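Local atomic coordinates of inulin fructotransferase (Bacillus sp. snu-7, PDB entry 2INV), a protein that catalyses intramolecular fructosyl transfer on inulin, breaking the polyfructose down with release of a cyclic di-fructose anhydride. Residues Q123-K128 against F143-V148; N155-G160 against I307-G312; Y317-I322 against N332-N337. All blocks are in the same frame, centred on the assembly; numbering follows the deposited sequence.

Interaction 1 of 3, residues Q123-K128 against F143-V148; sequences QAFLVK and FCLDGV
Asp-146 OD1 is held by two donors, just beyond the point where Leu-145 and Phe-143 pack against Ala-124 and Phe-125. The backbone N of Val-148 donates to Asp-146 OD1 over 2.6 Å, coming from above the carboxylate plane, and closes an Asx turn at the end of the strand; Arg-92 NE forms a salt bridge to the same oxygen. These bonds fix the carboxylate and would be expected to steady its negative charge. The side chain of Leu-145 lies on the other side of the strand, toward Ala-124 and Phe-125. Its CD2 does the touching, 4.1 Å from Ala-124 CB and equally far, 4.1 Å, from Phe-125 CE1, where it sits at the edge of the aromatic ring and near its plane. The two segments belong to neighbouring faces of the right-handed parallel beta-helix, with the chain turning a corner at Ala-124 and Phe-125, and the contact lies in the coil interior. There Phe-143 approaches Phe-125 from the opposite direction. The rings form an offset edge-to-face pair, the edge of Phe-143 toward the face of Phe-125, with centroids 5.9 Å apart and planes inclined at 62°; the nearest atoms are Phe-125 CE1 and Phe-143 CZ, separated by 4.1 Å. Phe-143 reaches inward because its CG lies between the backbone N and the carbonyl carbon (chi1 74°). All four touching residues are buried and meet through carbon alone. Val-115 of strand 111-115 touches both Ala-124 and Leu-145, while Leu-145 also reaches Ile-164 on the following coil. Backbone bonds from Ala-124 to Val-73 and Thr-162 tie the corner to the coils before and after it.

Interaction 2 of 3, residues N155-G160 against I307-G312; sequences NSYHNG and IGRGNG
One hydrogen bond joins Arg-309 to the backbone of Asn-155: NH2 of Arg-309 donates to O of Asn-155 over 2.8 Å, in the carbonyl plane, though with a bent N-H...O angle of 131°. The arginine chain is kinked at chi2 (103°) and chi3 (107°), which carries the guanidinium across to the carbonyl. Packing adds little more: Tyr-157 CD2 lies 3.9 Å from Arg-309 NH2, which meets the tyrosine at its ring edge rather than over a face. The hydroxyl of that tyrosine bonds to Arg-252, a residue of the glycan pocket. Within 155-160, local bonds hold the turn that follows Asn-155. His-158 ND1 donates to Ser-156 O over 2.7 Å from above the carbonyl plane, and the backbone N of His-158 donates to Ser-156 OG over 3.0 Å, making an ST turn. The side-chain OD1 of Asn-155 accepts a hydrogen bond from Asn-97 ND2. The contact thus spans two loops far apart in sequence, one leading from strand 135-146 to strand 162-166, the other from strand 285-299 to strand 320-323, both projecting from the beta-helix.

Interaction 3 of 3, residues Y317-I322 against N332-N337; sequences YGVVHI and NLFAYN
Two faces of a beta-helix coil meet across its interior here: the corner leading into strand 320-323 packs against strand 328-337, with the side chains of Val-319, Val-320, Phe-334 and Tyr-336 directed inward. Val-319 CG2 presses on the ring edge of Phe-334, 3.3 Å from CE2 of Phe-334 and lying in the ring plane, a tight approach for two carbons. Val-320 CG2 comes to the same Phe-334 CE2 at 3.5 Å, also near the ring plane, its side chain crossing that of the phenylalanine at about a right angle. The other branch of Val-319, CG1, stands anti to the carbonyl carbon (chi1 -48°) and reaches the edge of Tyr-336 at CD2, 4.2 Å away. Replacing Phe-334 with an alanine would probably leave both valine CG2 methyls without the ring edge they share and open a gap beside Ile-296 and Ile-353, which also touch this phenylalanine. The hydroxyl of Tyr-336 is hydrogen-bonded to Asp-315 OD1. On the outer side of the same strand, Leu-333 and Ala-335 pack against a second subunit. Since only apolar groups meet here, the contact depends on close shape fit and burial rather than on directed bonds.

In the fold
The three interactions follow one another along the chain. Interactions 1 and 3 both lie in the interior of the beta-helix, on opposite sides of the chain's centre, with their own centres about 34 Å apart. Interaction 2 joins loops and has its centre about 21 Å from that of interaction 1 and about 22 Å from that of interaction 3. It touches the former, where Gly-147 O lies 3.9 Å from Asn-159 ND2, but remains about 6 Å from the latter at the nearest atoms. It is also the one beside the sugar: the Tyr-157 side chain is about 5 Å from a bound fructose. The Phe-143 side chain in interaction 1 lies about 10 Å from a bound phosphonate.

Interaction 1 of 3, residues Q123-K128 against F143-V148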
ATOM      1  N   GLN A 123      -8.623  16.891  22.832  1.00 16.42           N
ATOM      2  CA  GLN A 123      -7.583  16.509  21.891  1.00 14.73           C
ATOM      3  C   GLN A 123      -6.135  16.751  22.303  1.00 13.74           C
ATOM      4  O   GLN A 123      -5.770  17.848  22.729  1.00 13.77           O
ATOM      5  CB  GLN A 123      -7.864  17.205  20.560  1.00 14.82           C
ATOM      6  CG  GLN A 123      -9.348  17.216  20.195  1.00 14.92           C
ATOM      7  CD  GLN A 123     -10.058  18.506  20.585  1.00 15.78           C
ATOM      8  OE1 GLN A 123      -9.742  19.129  21.602  1.00 15.73           O
ATOM      9  NE2 GLN A 123     -11.039  18.899  19.781  1.00 15.67           N
ATOM     10  N   ALA A 124      -5.306  15.720  22.151  1.00 12.90           N
ATOM     11  CA  ALA A 124      -3.888  15.828  22.480  1.00 13.37           C
ATOM     12  C   ALA A 124      -3.332  16.824  21.481  1.00 13.62           C
ATOM     13  O   ALA A 124      -2.582  17.736  21.832  1.00 12.86           O
ATOM     14  CB  ALA A 124      -3.196  14.473  22.320  1.00 13.17           C
ATOM     15  N   PHE A 125      -3.724  16.638  20.226  1.00 13.36           N
ATOM     16  CA  PHE A 125      -3.306  17.514  19.151  1.00 13.55           C
ATOM     17  C   PHE A 125      -4.522  18.041  18.410  1.00 12.84           C
ATOM     18  O   PHE A 125      -5.360  17.273  17.930  1.00 13.59           O
ATOM     19  CB  PHE A 125      -2.377  16.775  18.181  1.00 12.31           C
ATOM     20  CG  PHE A 125      -1.060  16.395  18.791  1.00 13.86           C
ATOM     21  CD1 PHE A 125      -0.890  15.168  19.421  1.00 13.87           C
ATOM     22  CD2 PHE A 125       0.003  17.295  18.783  1.00 12.87           C
ATOM     23  CE1 PHE A 125       0.319  14.847  20.037  1.00 14.30           C
ATOM     24  CE2 PHE A 125       1.204  16.985  19.393  1.00 15.43           C
ATOM     25  CZ  PHE A 125       1.363  15.751  20.024  1.00 13.93           C
ATOM     26  N   LEU A 126      -4.616  19.363  18.335  1.00 12.69           N
ATOM     27  CA  LEU A 126      -5.714  20.005  17.637  1.00 12.97           C
ATOM     28  C   LEU A 126      -5.111  20.915  16.591  1.00 13.41           C
ATOM     29  O   LEU A 126      -4.497  21.941  16.903  1.00 12.59           O
ATOM     30  CB  LEU A 126      -6.582  20.803  18.601  1.00 13.18           C
ATOM     31  CG  LEU A 126      -7.789  21.514  17.978  1.00 12.75           C
ATOM     32  CD1 LEU A 126      -8.672  20.519  17.231  1.00 14.24           C
ATOM     33  CD2 LEU A 126      -8.574  22.202  19.079  1.00 13.54           C
ATOM     34  N   VAL A 127      -5.280  20.498  15.344  1.00 13.10           N
ATOM     35  CA  VAL A 127      -4.760  21.214  14.199  1.00 12.57           C
ATOM     36  C   VAL A 127      -5.830  22.146  13.660  1.00 13.77           C
ATOM     37  O   VAL A 127      -6.895  21.701  13.225  1.00 12.70           O
ATOM     38  CB  VAL A 127      -4.358  20.214  13.112  1.00 13.74           C
ATOM     39  CG1 VAL A 127      -3.646  20.917  11.981  1.00 13.63           C
ATOM     40  CG2 VAL A 127      -3.489  19.126  13.722  1.00 13.04           C
ATOM     41  N   LYS A 128      -5.556  23.442  13.693  1.00 14.27           N
ATOM     42  CA  LYS A 128      -6.528  24.393  13.193  1.00 15.63           C
ATOM     43  C   LYS A 128      -5.931  25.766  13.026  1.00 15.88           C
ATOM     44  O   LYS A 128      -5.014  26.165  13.736  1.00 15.88           O
ATOM     45  CB  LYS A 128      -7.730  24.477  14.133  1.00 15.73           C
ATOM     46  CG  LYS A 128      -7.374  24.951  15.539  1.00 16.19           C
ATOM     47  CD  LYS A 128      -8.632  25.045  16.401  1.00 18.49           C
ATOM     48  CE  LYS A 128      -8.286  25.593  17.778  1.00 19.42           C
ATOM     49  NZ  LYS A 128      -9.502  25.853  18.595  1.00 20.57           N
ATOM     50  N   PHE A 143       4.810   7.598  16.116  1.00 11.22           N
ATOM     51  CA  PHE A 143       4.778   7.748  17.567  1.00 11.18           C
ATOM     52  C   PHE A 143       3.478   7.184  18.136  1.00 11.74           C
ATOM     53  O   PHE A 143       2.590   6.780  17.388  1.00 12.45           O
ATOM     54  CB  PHE A 143       5.087   9.195  18.028  1.00 11.06           C
ATOM     55  CG  PHE A 143       3.994  10.189  17.805  1.00 10.30           C
ATOM     56  CD1 PHE A 143       3.006  10.385  18.772  1.00 11.18           C
ATOM     57  CD2 PHE A 143       4.004  11.006  16.676  1.00 11.77           C
ATOM     58  CE1 PHE A 143       2.044  11.399  18.615  1.00 10.55           C
ATOM     59  CE2 PHE A 143       3.054  12.008  16.516  1.00 10.94           C
ATOM     60  CZ  PHE A 143       2.080  12.203  17.486  1.00 11.82           C
ATOM     61  N   CYS A 144       3.381   7.132  19.460  1.00 11.18           N
ATOM     62  CA  CYS A 144       2.234   6.527  20.128  1.00 12.23           C
ATOM     63  C   CYS A 144       1.342   7.403  21.008  1.00 11.67           C
ATOM     64  O   CYS A 144       1.829   8.111  21.886  1.00 13.77           O
ATOM     65  CB  CYS A 144       2.752   5.342  20.947  1.00 11.35           C
ATOM     66  SG  CYS A 144       1.515   4.421  21.884  1.00 14.38           S
ATOM     67  N   LEU A 145       0.032   7.333  20.760  1.00 11.96           N
ATOM     68  CA  LEU A 145      -0.967   8.076  21.527  1.00 12.15           C
ATOM     69  C   LEU A 145      -1.809   7.079  22.311  1.00 12.18           C
ATOM     70  O   LEU A 145      -2.570   6.293  21.734  1.00 10.43           O
ATOM     71  CB  LEU A 145      -1.848   8.920  20.599  1.00 12.03           C
ATOM     72  CG  LEU A 145      -1.206  10.214  20.087  1.00 14.09           C
ATOM     73  CD1 LEU A 145      -2.107  10.859  19.048  1.00 13.15           C
ATOM     74  CD2 LEU A 145      -0.970  11.159  21.258  1.00 12.64           C
ATOM     75  N   ASP A 146      -1.677   7.139  23.634  1.00 11.63           N
ATOM     76  CA  ASP A 146      -2.359   6.213  24.536  1.00 11.46           C
ATOM     77  C   ASP A 146      -3.292   6.933  25.529  1.00 11.68           C
ATOM     78  O   ASP A 146      -2.866   7.824  26.276  1.00 12.25           O
ATOM     79  CB  ASP A 146      -1.255   5.392  25.230  1.00 12.74           C
ATOM     80  CG  ASP A 146      -1.732   4.603  26.429  1.00 12.61           C
ATOM     81  OD1 ASP A 146      -2.935   4.323  26.549  1.00 13.05           O
ATOM     82  OD2 ASP A 146      -0.864   4.248  27.256  1.00 15.83           O
ATOM     83  N   GLY A 147      -4.570   6.545  25.504  1.00 12.28           N
ATOM     84  CA  GLY A 147      -5.572   7.145  26.376  1.00 12.21           C
ATOM     85  C   GLY A 147      -5.556   6.611  27.790  1.00 13.05           C
ATOM     86  O   GLY A 147      -6.374   7.001  28.630  1.00 12.78           O
ATOM     87  N   VAL A 148      -4.624   5.698  28.039  1.00 12.78           N
ATOM     88  CA  VAL A 148      -4.440   5.095  29.353  1.00 13.81           C
ATOM     89  C   VAL A 148      -5.533   4.154  29.876  1.00 13.98           C
ATOM     90  O   VAL A 148      -5.236   3.040  30.305  1.00 13.75           O
ATOM     91  CB  VAL A 148      -4.183   6.196  30.408  1.00 14.19           C
ATOM     92  CG1 VAL A 148      -3.910   5.570  31.761  1.00 14.48           C
ATOM     93  CG2 VAL A 148      -3.011   7.054  29.965  1.00 14.32           C
TER

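Interaction 2 of 3, residues N155-G160 against I307-G312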
ATOM      1  N   ASN A 155     -14.024  -1.542  30.335  1.00 17.89           N
ATOM      2  CA  ASN A 155     -14.268  -1.978  28.961  1.00 16.86           C
ATOM      3  C   ASN A 155     -15.329  -1.122  28.277  1.00 17.29           C
ATOM      4  O   ASN A 155     -16.038  -1.599  27.390  1.00 16.54           O
ATOM      5  CB  ASN A 155     -14.724  -3.442  28.928  1.00 17.20           C
ATOM      6  CG  ASN A 155     -13.658  -4.402  29.409  1.00 16.93           C
ATOM      7  OD1 ASN A 155     -12.482  -4.256  29.086  1.00 16.07           O
ATOM      8  ND2 ASN A 155     -14.070  -5.410  30.171  1.00 16.63           N
ATOM      9  N   SER A 156     -15.408   0.144  28.671  1.00 16.99           N
ATOM     10  CA  SER A 156     -16.400   1.063  28.131  1.00 17.10           C
ATOM     11  C   SER A 156     -16.065   1.719  26.791  1.00 16.09           C
ATOM     12  O   SER A 156     -16.970   2.120  26.063  1.00 15.99           O
ATOM     13  CB  SER A 156     -16.671   2.172  29.144  1.00 16.23           C
ATOM     14  OG  SER A 156     -15.603   3.116  29.144  1.00 17.90           O
ATOM     15  N   TYR A 157     -14.779   1.830  26.468  1.00 16.27           N
ATOM     16  CA  TYR A 157     -14.351   2.488  25.233  1.00 16.27           C
ATOM     17  C   TYR A 157     -14.765   3.943  25.309  1.00 16.85           C
ATOM     18  O   TYR A 157     -15.031   4.575  24.289  1.00 16.38           O
ATOM     19  CB  TYR A 157     -15.018   1.894  24.002  1.00 16.72           C
ATOM     20  CG  TYR A 157     -14.390   0.631  23.474  1.00 16.55           C
ATOM     21  CD1 TYR A 157     -13.331   0.669  22.566  1.00 15.59           C
ATOM     22  CD2 TYR A 157     -14.874  -0.600  23.867  1.00 15.80           C
ATOM     23  CE1 TYR A 157     -12.773  -0.500  22.066  1.00 16.07           C
ATOM     24  CE2 TYR A 157     -14.342  -1.774  23.380  1.00 15.75           C
ATOM     25  CZ  TYR A 157     -13.292  -1.724  22.480  1.00 16.27           C
ATOM     26  OH  TYR A 157     -12.772  -2.897  21.998  1.00 16.60           O
ATOM     27  N   HIS A 158     -14.842   4.466  26.524  1.00 17.77           N
ATOM     28  CA  HIS A 158     -15.217   5.855  26.722  1.00 17.98           C
ATOM     29  C   HIS A 158     -14.248   6.504  27.671  1.00 17.72           C
ATOM     30  O   HIS A 158     -13.892   5.917  28.692  1.00 18.71           O
ATOM     31  CB  HIS A 158     -16.620   5.960  27.319  1.00 20.39           C
ATOM     32  CG  HIS A 158     -17.720   5.794  26.314  1.00 22.27           C
ATOM     33  ND1 HIS A 158     -18.129   4.563  25.849  1.00 23.41           N
ATOM     34  CD2 HIS A 158     -18.477   6.708  25.656  1.00 23.50           C
ATOM     35  CE1 HIS A 158     -19.083   4.722  24.950  1.00 23.17           C
ATOM     36  NE2 HIS A 158     -19.313   6.015  24.814  1.00 24.24           N
ATOM     37  N   ASN A 159     -13.823   7.715  27.345  1.00 16.71           N
ATOM     38  CA  ASN A 159     -12.916   8.404  28.242  1.00 16.31           C
ATOM     39  C   ASN A 159     -12.750   9.861  27.845  1.00 16.28           C
ATOM     40  O   ASN A 159     -11.928  10.576  28.406  1.00 17.17           O
ATOM     41  CB  ASN A 159     -11.556   7.693  28.311  1.00 15.52           C
ATOM     42  CG  ASN A 159     -10.811   7.707  26.993  1.00 15.36           C
ATOM     43  OD1 ASN A 159     -11.089   8.523  26.109  1.00 16.30           O
ATOM     44  ND2 ASN A 159      -9.844   6.807  26.859  1.00 14.12           N
ATOM     45  N   GLY A 160     -13.554  10.283  26.875  1.00 15.74           N
ATOM     46  CA  GLY A 160     -13.544  11.660  26.416  1.00 14.97           C
ATOM     47  C   GLY A 160     -12.252  12.217  25.847  1.00 15.45           C
ATOM     48  O   GLY A 160     -12.138  13.440  25.686  1.00 15.97           O
ATOM     49  N   ILE A 307     -18.499 -10.570  25.476  1.00 21.28           N
ATOM     50  CA  ILE A 307     -19.610 -11.353  24.996  1.00 22.45           C
ATOM     51  C   ILE A 307     -20.883 -10.738  25.529  1.00 23.40           C
ATOM     52  O   ILE A 307     -20.947 -10.290  26.675  1.00 23.76           O
ATOM     53  CB  ILE A 307     -19.503 -12.817  25.410  1.00 21.90           C
ATOM     54  CG1 ILE A 307     -18.299 -13.435  24.705  1.00 22.64           C
ATOM     55  CG2 ILE A 307     -20.777 -13.547  25.037  1.00 22.43           C
ATOM     56  CD1 ILE A 307     -18.018 -14.856  25.090  1.00 23.05           C
ATOM     57  N   GLY A 308     -21.888 -10.689  24.668  1.00 23.86           N
ATOM     58  CA  GLY A 308     -23.166 -10.131  25.051  1.00 25.40           C
ATOM     59  C   GLY A 308     -23.368  -8.689  24.621  1.00 26.30           C
ATOM     60  O   GLY A 308     -24.472  -8.165  24.749  1.00 27.51           O
ATOM     61  N   ARG A 309     -22.322  -8.031  24.127  1.00 26.48           N
ATOM     62  CA  ARG A 309     -22.464  -6.637  23.702  1.00 26.82           C
ATOM     63  C   ARG A 309     -22.987  -6.583  22.270  1.00 26.12           C
ATOM     64  O   ARG A 309     -22.950  -7.585  21.547  1.00 26.41           O
ATOM     65  CB  ARG A 309     -21.122  -5.903  23.809  1.00 28.50           C
ATOM     66  CG  ARG A 309     -21.247  -4.429  24.214  1.00 31.11           C
ATOM     67  CD  ARG A 309     -20.900  -4.153  25.681  1.00 32.49           C
ATOM     68  NE  ARG A 309     -19.618  -3.471  25.857  1.00 34.40           N
ATOM     69  CZ  ARG A 309     -19.388  -2.219  25.461  1.00 34.53           C
ATOM     70  NH1 ARG A 309     -20.354  -1.517  24.866  1.00 34.59           N
ATOM     71  NH2 ARG A 309     -18.204  -1.659  25.667  1.00 34.03           N
ATOM     72  N   GLY A 310     -23.490  -5.421  21.862  1.00 24.90           N
ATOM     73  CA  GLY A 310     -24.029  -5.306  20.518  1.00 23.33           C
ATOM     74  C   GLY A 310     -23.994  -3.903  19.951  1.00 21.53           C
ATOM     75  O   GLY A 310     -23.435  -2.988  20.562  1.00 21.53           O
ATOM     76  N   ASN A 311     -24.598  -3.730  18.778  1.00 20.12           N
ATOM     77  CA  ASN A 311     -24.638  -2.423  18.138  1.00 18.04           C
ATOM     78  C   ASN A 311     -26.086  -2.024  17.884  1.00 16.92           C
ATOM     79  O   ASN A 311     -26.363  -1.078  17.151  1.00 15.87           O
ATOM     80  CB  ASN A 311     -23.810  -2.430  16.837  1.00 17.65           C
ATOM     81  CG  ASN A 311     -24.427  -3.284  15.737  1.00 15.96           C
ATOM     82  OD1 ASN A 311     -25.409  -4.002  15.959  1.00 16.64           O
ATOM     83  ND2 ASN A 311     -23.839  -3.221  14.547  1.00 15.82           N
ATOM     84  N   GLY A 312     -27.002  -2.768  18.500  1.00 17.07           N
ATOM     85  CA  GLY A 312     -28.416  -2.474  18.371  1.00 17.42           C
ATOM     86  C   GLY A 312     -29.051  -2.813  17.032  1.00 17.15           C
ATOM     87  O   GLY A 312     -30.231  -2.532  16.813  1.00 18.62           O
TER

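Interaction 3 of 3, residues Y317-I322 against N332-N337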
ATOM      1  N   TYR A 317     -30.497  -6.120   8.928  1.00 13.87           N
ATOM      2  CA  TYR A 317     -29.873  -4.853   8.531  1.00 13.07           C
ATOM      3  C   TYR A 317     -28.901  -5.208   7.411  1.00 13.71           C
ATOM      4  O   TYR A 317     -28.688  -4.416   6.482  1.00 14.59           O
ATOM      5  CB  TYR A 317     -29.082  -4.242   9.699  1.00 13.18           C
ATOM      6  CG  TYR A 317     -28.562  -2.837   9.452  1.00 12.15           C
ATOM      7  CD1 TYR A 317     -29.407  -1.734   9.557  1.00 11.90           C
ATOM      8  CD2 TYR A 317     -27.222  -2.608   9.130  1.00 12.42           C
ATOM      9  CE1 TYR A 317     -28.933  -0.431   9.359  1.00 12.01           C
ATOM     10  CE2 TYR A 317     -26.734  -1.306   8.921  1.00 12.19           C
ATOM     11  CZ  TYR A 317     -27.598  -0.224   9.041  1.00 11.18           C
ATOM     12  OH  TYR A 317     -27.131   1.054   8.857  1.00 13.12           O
ATOM     13  N   GLY A 318     -28.314  -6.402   7.517  1.00 13.66           N
ATOM     14  CA  GLY A 318     -27.363  -6.855   6.521  1.00 14.01           C
ATOM     15  C   GLY A 318     -25.928  -6.577   6.923  1.00 14.47           C
ATOM     16  O   GLY A 318     -25.656  -5.575   7.585  1.00 13.92           O
ATOM     17  N   VAL A 319     -25.011  -7.466   6.547  1.00 12.98           N
ATOM     18  CA  VAL A 319     -23.599  -7.274   6.867  1.00 13.40           C
ATOM     19  C   VAL A 319     -23.147  -6.076   6.045  1.00 13.11           C
ATOM     20  O   VAL A 319     -22.282  -5.301   6.466  1.00 11.45           O
ATOM     21  CB  VAL A 319     -22.751  -8.500   6.474  1.00 15.16           C
ATOM     22  CG1 VAL A 319     -23.409  -9.771   6.978  1.00 14.40           C
ATOM     23  CG2 VAL A 319     -22.587  -8.559   4.967  1.00 18.48           C
ATOM     24  N   VAL A 320     -23.738  -5.951   4.860  1.00 11.79           N
ATOM     25  CA  VAL A 320     -23.447  -4.848   3.963  1.00 12.14           C
ATOM     26  C   VAL A 320     -24.770  -4.159   3.691  1.00 12.37           C
ATOM     27  O   VAL A 320     -25.705  -4.755   3.134  1.00 13.50           O
ATOM     28  CB  VAL A 320     -22.814  -5.333   2.648  1.00 11.73           C
ATOM     29  CG1 VAL A 320     -22.746  -4.181   1.650  1.00 11.40           C
ATOM     30  CG2 VAL A 320     -21.419  -5.872   2.919  1.00 11.83           C
ATOM     31  N   HIS A 321     -24.824  -2.893   4.087  1.00 12.12           N
ATOM     32  CA  HIS A 321     -26.024  -2.089   3.963  1.00 12.29           C
ATOM     33  C   HIS A 321     -25.835  -0.948   2.962  1.00 11.72           C
ATOM     34  O   HIS A 321     -24.965  -0.087   3.138  1.00 11.89           O
ATOM     35  CB  HIS A 321     -26.355  -1.559   5.355  1.00 12.56           C
ATOM     36  CG  HIS A 321     -27.682  -0.889   5.459  1.00 11.43           C
ATOM     37  ND1 HIS A 321     -27.915   0.390   5.005  1.00 13.41           N
ATOM     38  CD2 HIS A 321     -28.850  -1.316   5.996  1.00 11.19           C
ATOM     39  CE1 HIS A 321     -29.168   0.723   5.261  1.00 12.49           C
ATOM     40  NE2 HIS A 321     -29.755  -0.294   5.861  1.00 14.11           N
ATOM     41  N   ILE A 322     -26.656  -0.944   1.912  1.00 11.91           N
ATOM     42  CA  ILE A 322     -26.557   0.079   0.871  1.00 12.68           C
ATOM     43  C   ILE A 322     -27.828   0.906   0.681  1.00 13.14           C
ATOM     44  O   ILE A 322     -28.920   0.365   0.442  1.00 12.45           O
ATOM     45  CB  ILE A 322     -26.215  -0.550  -0.487  1.00 12.74           C
ATOM     46  CG1 ILE A 322     -25.016  -1.498  -0.340  1.00 13.76           C
ATOM     47  CG2 ILE A 322     -25.887   0.546  -1.497  1.00 13.12           C
ATOM     48  CD1 ILE A 322     -23.718  -0.818   0.013  1.00 13.50           C
ATOM     49  N   ASN A 332     -16.819  -9.999  -3.977  1.00 11.10           N
ATOM     50  CA  ASN A 332     -16.590 -10.014  -2.527  1.00 11.80           C
ATOM     51  C   ASN A 332     -16.853 -11.422  -1.987  1.00 11.80           C
ATOM     52  O   ASN A 332     -17.676 -12.152  -2.546  1.00 11.73           O
ATOM     53  CB  ASN A 332     -17.541  -9.039  -1.821  1.00 12.59           C
ATOM     54  CG  ASN A 332     -17.297  -7.590  -2.205  1.00 12.83           C
ATOM     55  OD1 ASN A 332     -16.198  -7.062  -2.021  1.00 10.38           O
ATOM     56  ND2 ASN A 332     -18.329  -6.936  -2.734  1.00 12.27           N
ATOM     57  N   LEU A 333     -16.161 -11.806  -0.914  1.00 11.02           N
ATOM     58  CA  LEU A 333     -16.378 -13.123  -0.316  1.00 11.19           C
ATOM     59  C   LEU A 333     -16.952 -12.948   1.089  1.00 12.18           C
ATOM     60  O   LEU A 333     -16.300 -12.381   1.964  1.00 12.83           O
ATOM     61  CB  LEU A 333     -15.064 -13.922  -0.255  1.00 11.05           C
ATOM     62  CG  LEU A 333     -15.185 -15.444  -0.030  1.00  9.81           C
ATOM     63  CD1 LEU A 333     -13.815 -16.096  -0.149  1.00 10.42           C
ATOM     64  CD2 LEU A 333     -15.799 -15.746   1.329  1.00 11.77           C
ATOM     65  N   PHE A 334     -18.179 -13.428   1.288  1.00 11.94           N
ATOM     66  CA  PHE A 334     -18.844 -13.327   2.583  1.00 12.42           C
ATOM     67  C   PHE A 334     -18.783 -14.636   3.368  1.00 11.88           C
ATOM     68  O   PHE A 334     -19.316 -15.656   2.933  1.00 13.41           O
ATOM     69  CB  PHE A 334     -20.319 -12.940   2.414  1.00 12.59           C
ATOM     70  CG  PHE A 334     -20.540 -11.573   1.824  1.00 12.36           C
ATOM     71  CD1 PHE A 334     -20.339 -11.346   0.466  1.00 14.01           C
ATOM     72  CD2 PHE A 334     -20.972 -10.520   2.622  1.00 13.32           C
ATOM     73  CE1 PHE A 334     -20.568 -10.096  -0.093  1.00 13.85           C
ATOM     74  CE2 PHE A 334     -21.203  -9.258   2.073  1.00 12.28           C
ATOM     75  CZ  PHE A 334     -21.003  -9.047   0.719  1.00 12.09           C
ATOM     76  N   ALA A 335     -18.152 -14.596   4.538  1.00 11.83           N
ATOM     77  CA  ALA A 335     -18.040 -15.767   5.407  1.00 11.20           C
ATOM     78  C   ALA A 335     -18.810 -15.435   6.678  1.00 11.92           C
ATOM     79  O   ALA A 335     -18.346 -14.671   7.523  1.00 12.00           O
ATOM     80  CB  ALA A 335     -16.581 -16.047   5.730  1.00 12.21           C
ATOM     81  N   TYR A 336     -19.994 -16.014   6.805  1.00 12.69           N
ATOM     82  CA  TYR A 336     -20.855 -15.752   7.947  1.00 14.01           C
ATOM     83  C   TYR A 336     -21.046 -16.967   8.852  1.00 15.02           C
ATOM     84  O   TYR A 336     -21.599 -17.996   8.444  1.00 15.12           O
ATOM     85  CB  TYR A 336     -22.197 -15.224   7.426  1.00 14.23           C
ATOM     86  CG  TYR A 336     -23.218 -14.873   8.472  1.00 13.89           C
ATOM     87  CD1 TYR A 336     -23.910 -15.872   9.157  1.00 14.39           C
ATOM     88  CD2 TYR A 336     -23.521 -13.544   8.762  1.00 14.72           C
ATOM     89  CE1 TYR A 336     -24.880 -15.559  10.100  1.00 14.46           C
ATOM     90  CE2 TYR A 336     -24.493 -13.218   9.706  1.00 13.97           C
ATOM     91  CZ  TYR A 336     -25.166 -14.228  10.369  1.00 14.36           C
ATOM     92  OH  TYR A 336     -26.130 -13.921  11.301  1.00 14.78           O
ATOM     93  N   ASN A 337     -20.572 -16.839  10.090  1.00 15.45           N
ATOM     94  CA  ASN A 337     -20.679 -17.911  11.079  1.00 16.49           C
ATOM     95  C   ASN A 337     -21.238 -17.332  12.377  1.00 16.28           C
ATOM     96  O   ASN A 337     -20.510 -16.725  13.175  1.00 15.88           O
ATOM     97  CB  ASN A 337     -19.305 -18.524  11.350  1.00 19.29           C
ATOM     98  CG  ASN A 337     -19.389 -19.822  12.105  1.00 22.62           C
ATOM     99  OD1 ASN A 337     -18.372 -20.426  12.431  1.00 25.15           O
ATOM    100  ND2 ASN A 337     -20.603 -20.275  12.363  1.00 23.79           N
TER